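Local atomic coordinates of fructokinase (Vibrio cholerae serotype O1, PDB entry 5EYN), a protein that catalyses, as a PfkB-family fructokinase (EC 2.7.1.4), the ATP-dependent phosphorylation of fructose, and here holds fructose, ADP, beryllium trifluoride and calcium. Residues A[19-23]-A[131-135]; A[242-247]-A[285-289]. One frame throughout, in Å; residues are numbered along the deposited sequence.

Interaction 1 of 2, residues A[19-23]-A[131-135]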
# COMPACT_ATOMS: atom_id res chain seq x y z
N SER A 19 -34.08 -10.94 -6.10
CA SER A 19 -33.17 -11.05 -7.22
C SER A 19 -31.73 -10.88 -6.74
O SER A 19 -31.44 -10.10 -5.84
CB SER A 19 -33.54 -10.02 -8.28
OG SER A 19 -34.90 -10.19 -8.68
N ARG A 20 -30.82 -11.66 -7.32
CA ARG A 20 -29.41 -11.54 -7.01
C ARG A 20 -28.85 -10.25 -7.56
O ARG A 20 -29.15 -9.88 -8.70
CB ARG A 20 -28.64 -12.71 -7.62
CG ARG A 20 -27.15 -12.64 -7.38
CD ARG A 20 -26.44 -13.85 -7.97
NE ARG A 20 -26.71 -15.07 -7.21
CZ ARG A 20 -27.48 -16.08 -7.60
NH1 ARG A 20 -28.08 -16.07 -8.78
NH2 ARG A 20 -27.64 -17.13 -6.81
N VAL A 21 -28.07 -9.56 -6.74
CA VAL A 21 -27.30 -8.40 -7.18
C VAL A 21 -25.84 -8.79 -7.24
O VAL A 21 -25.25 -9.17 -6.22
CB VAL A 21 -27.48 -7.20 -6.24
CG1 VAL A 21 -26.72 -5.99 -6.77
CG2 VAL A 21 -28.96 -6.89 -6.04
N TRP A 22 -25.25 -8.69 -8.43
CA TRP A 22 -23.83 -8.91 -8.66
C TRP A 22 -23.10 -7.59 -8.53
O TRP A 22 -23.53 -6.59 -9.09
CB TRP A 22 -23.59 -9.45 -10.07
CG TRP A 22 -23.99 -10.88 -10.30
CD1 TRP A 22 -25.11 -11.32 -10.93
CD2 TRP A 22 -23.26 -12.05 -9.91
NE1 TRP A 22 -25.13 -12.68 -10.96
CE2 TRP A 22 -24.01 -13.16 -10.34
CE3 TRP A 22 -22.06 -12.27 -9.23
CZ2 TRP A 22 -23.59 -14.47 -10.13
CZ3 TRP A 22 -21.65 -13.57 -9.02
CH2 TRP A 22 -22.40 -14.65 -9.47
N LEU A 23 -21.99 -7.63 -7.80
CA LEU A 23 -21.09 -6.50 -7.65
C LEU A 23 -19.75 -6.92 -8.22
O LEU A 23 -19.31 -8.05 -8.03
CB LEU A 23 -20.93 -6.13 -6.16
CG LEU A 23 -22.14 -5.61 -5.36
CD1 LEU A 23 -22.87 -4.52 -6.07
CD2 LEU A 23 -23.10 -6.76 -5.03
N PRO A 131 -19.02 -14.33 -14.16
CA PRO A 131 -19.88 -15.48 -13.88
C PRO A 131 -21.12 -15.49 -14.75
O PRO A 131 -21.39 -14.54 -15.49
CB PRO A 131 -20.27 -15.27 -12.42
CG PRO A 131 -20.28 -13.80 -12.26
CD PRO A 131 -19.19 -13.26 -13.16
N SER A 132 -21.86 -16.59 -14.69
CA SER A 132 -23.07 -16.70 -15.48
C SER A 132 -24.15 -15.83 -14.85
O SER A 132 -24.36 -15.85 -13.63
CB SER A 132 -23.53 -18.15 -15.54
OG SER A 132 -23.88 -18.60 -14.24
N PHE A 133 -24.83 -15.06 -15.70
CA PHE A 133 -25.89 -14.16 -15.29
C PHE A 133 -27.23 -14.73 -15.72
O PHE A 133 -27.31 -15.55 -16.65
CB PHE A 133 -25.72 -12.79 -15.95
CG PHE A 133 -24.48 -12.05 -15.55
CD1 PHE A 133 -23.95 -12.13 -14.27
CD2 PHE A 133 -23.85 -11.24 -16.48
CE1 PHE A 133 -22.82 -11.40 -13.94
CE2 PHE A 133 -22.73 -10.51 -16.15
CZ PHE A 133 -22.21 -10.61 -14.88
N GLN A 134 -28.29 -14.26 -15.08
CA GLN A 134 -29.63 -14.70 -15.42
C GLN A 134 -30.57 -13.52 -15.51
O GLN A 134 -30.34 -12.47 -14.89
CB GLN A 134 -30.13 -15.69 -14.36
CG GLN A 134 -29.26 -16.93 -14.25
CD GLN A 134 -29.79 -17.92 -13.24
OE1 GLN A 134 -30.92 -18.38 -13.33
NE2 GLN A 134 -28.95 -18.26 -12.26
N LYS A 135 -31.65 -13.70 -16.25
CA LYS A 135 -32.68 -12.69 -16.40
C LYS A 135 -33.13 -12.16 -15.04
O LYS A 135 -33.31 -12.92 -14.08
CB LYS A 135 -33.87 -13.28 -17.16
CG LYS A 135 -34.95 -12.29 -17.49
CD LYS A 135 -36.11 -13.00 -18.20
CE LYS A 135 -37.32 -12.11 -18.34
NZ LYS A 135 -37.06 -10.92 -19.19
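The indole NE1 of W22 lies 3.6 Å from F133 CD1, at the edge of the phenyl ring, and hydrogen-bonds E137 OE1, which also takes the backbone N-H of Q134. R20 NH1 makes a salt bridge with OE2 of E137, outside the two segments, so one carboxylate ties both segments together and should hold the indole in its rotation. Across the contact itself the indole does most of the touching. One of its faces meets two groups. P131 CG stands over the six-membered ring, 3.6 Å from its centroid and 17° off the ring normal, a CH-pi contact. P131 CG is also 3.5 Å from W22 CZ3. Beside it, F133 turns an edge to the five-membered ring in an edge-to-face pair. The centroids of the W22 five-membered ring and the F133 ring are 4.9 Å apart, with the planes at 59°. On the opposite face of the indole R20 CD stands 3.3 Å above the ring plane, toward its rim. W22 CG is anti to its carbonyl carbon (chi1 -73°), which swings the indole toward the loop. The F133 ring in turn has P131 O 3.7 Å above its plane, over the centre. M162 of helix 151-165 touches both W22 and F133. The arrangement is partly buried loop-on-strand packing in an alpha/beta fold of the ribokinase type: a loop leading into strand 138-142 closes over strand 21-24, its parallel neighbour in the large sheet.

Interaction 2 of 2, residues A[242-247]-A[285-289]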
# COMPACT_ATOMS: atom_id res chain seq x y z
N VAL A 242 -34.24 12.62 -7.52
CA VAL A 242 -34.62 11.42 -8.26
C VAL A 242 -35.21 11.86 -9.59
O VAL A 242 -36.17 12.61 -9.63
CB VAL A 242 -35.67 10.62 -7.47
CG1 VAL A 242 -36.05 9.36 -8.22
CG2 VAL A 242 -35.15 10.28 -6.07
N ALA A 243 -34.58 11.43 -10.68
CA ALA A 243 -34.99 11.83 -12.02
C ALA A 243 -35.37 10.61 -12.83
O ALA A 243 -34.55 9.72 -13.08
CB ALA A 243 -33.88 12.61 -12.72
N THR A 244 -36.63 10.57 -13.23
CA THR A 244 -37.18 9.53 -14.08
C THR A 244 -37.85 10.26 -15.24
O THR A 244 -37.93 11.47 -15.22
CB THR A 244 -38.17 8.66 -13.31
OG1 THR A 244 -39.17 9.51 -12.73
CG2 THR A 244 -37.44 7.90 -12.22
N PRO A 245 -38.32 9.53 -16.26
CA PRO A 245 -38.86 10.29 -17.40
C PRO A 245 -39.99 11.26 -17.01
O PRO A 245 -40.97 10.90 -16.37
CB PRO A 245 -39.36 9.19 -18.34
CG PRO A 245 -38.45 8.04 -18.04
CD PRO A 245 -38.19 8.10 -16.56
N ASN A 246 -39.78 12.51 -17.38
CA ASN A 246 -40.72 13.59 -17.14
C ASN A 246 -41.01 13.86 -15.67
O ASN A 246 -42.03 14.45 -15.33
CB ASN A 246 -42.00 13.32 -17.93
CG ASN A 246 -41.71 13.03 -19.38
OD1 ASN A 246 -40.84 13.67 -19.98
ND2 ASN A 246 -42.37 12.04 -19.93
N SER A 247 -40.09 13.47 -14.78
CA SER A 247 -40.29 13.71 -13.36
C SER A 247 -38.97 13.91 -12.63
O SER A 247 -38.02 13.18 -12.84
CB SER A 247 -41.07 12.54 -12.75
OG SER A 247 -41.24 12.69 -11.35
N GLN A 285 -42.92 3.87 -9.83
CA GLN A 285 -42.47 5.10 -9.20
C GLN A 285 -42.51 5.00 -7.67
O GLN A 285 -41.59 5.45 -7.00
CB GLN A 285 -43.26 6.30 -9.72
CG GLN A 285 -42.59 7.66 -9.50
CD GLN A 285 -41.26 7.82 -10.25
OE1 GLN A 285 -40.87 6.97 -11.06
NE2 GLN A 285 -40.56 8.91 -9.97
N ALA A 286 -43.54 4.37 -7.11
CA ALA A 286 -43.63 4.21 -5.66
C ALA A 286 -42.48 3.37 -5.13
O ALA A 286 -41.91 3.65 -4.08
CB ALA A 286 -44.96 3.58 -5.27
N THR A 287 -42.14 2.32 -5.87
CA THR A 287 -41.03 1.45 -5.50
C THR A 287 -39.72 2.25 -5.50
O THR A 287 -38.91 2.13 -4.60
CB THR A 287 -40.92 0.27 -6.48
OG1 THR A 287 -42.10 -0.53 -6.38
CG2 THR A 287 -39.70 -0.59 -6.20
N ILE A 288 -39.50 3.03 -6.55
CA ILE A 288 -38.28 3.81 -6.65
C ILE A 288 -38.19 4.82 -5.50
O ILE A 288 -37.14 4.96 -4.87
CB ILE A 288 -38.22 4.52 -8.00
CG1 ILE A 288 -37.94 3.48 -9.08
CG2 ILE A 288 -37.18 5.63 -8.00
CD1 ILE A 288 -38.06 4.01 -10.48
N LEU A 289 -39.27 5.54 -5.23
CA LEU A 289 -39.18 6.58 -4.20
C LEU A 289 -38.95 5.97 -2.82
O LEU A 289 -38.21 6.53 -2.01
CB LEU A 289 -40.43 7.45 -4.21
CG LEU A 289 -40.61 8.31 -5.46
CD1 LEU A 289 -41.98 8.95 -5.41
CD2 LEU A 289 -39.53 9.37 -5.58
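Q285 reaches T244 from the first turn of helix 285-302. Its CB starts off to one side of the strand. CG is anti to the backbone N, and the chain then bends at chi2 (64°), which brings the amide round to the strand. At the tip, CD is 3.7 Å from T244 OG1. OE1 lies 3.5 Å from T244 OG1, at best a weak hydrogen bond. It also lies 3.7 Å from the methyl T244 CG2. NE2 comes closer to the hydroxyl, with T244 OG1 at 3.1 Å, and it passes S247 OG at 4.1 Å. Both polar atoms of the amide thus lie near T244 OG1, and the two side chains approach from opposite directions. Further along the helix the contact is apolar, through I288 and L289. I288 CG2 packs against V242 CG1 at 3.9 Å, the two side chains crossing at a slant. L289 CD2 touches the same valine methyl at 4.4 Å. T244 and S247 close a type II beta turn, with backbone bonds running both ways between them. L230 of strand 230-234 touches V242, T244 and I288, while V251 of strand 247-251 touches V242 and L289. The short segments 242-244 and 285-289 run nearly antiparallel, at 156°. Helix 285-302 packs on the sheet near its edge, with side chains reaching strands 230-234 and 247-251, which flank strand 240-244.

Interactions 1 and 2 come in series along the chain: 19-23 with 131-135 is complete before 242-247 with 285-289 begins. Their centres are 24 Å apart, and their nearest atoms about 11 Å, so they do not touch. Both reach the same mixed nine-stranded sheet. Interaction 1 involves strand 21-24, third from the edge formed by strand 86-93. Interaction 2 involves strand 240-244, next to the outermost strand 247-251. One packs a loop on the sheet and the other a helix, at well-separated places. Interaction 1 is away from the annotated sites. Interaction 2 lies on the helix that carries N296, an ADP-binding residue, and so probably ties that helix to the sheet near the nucleotide site.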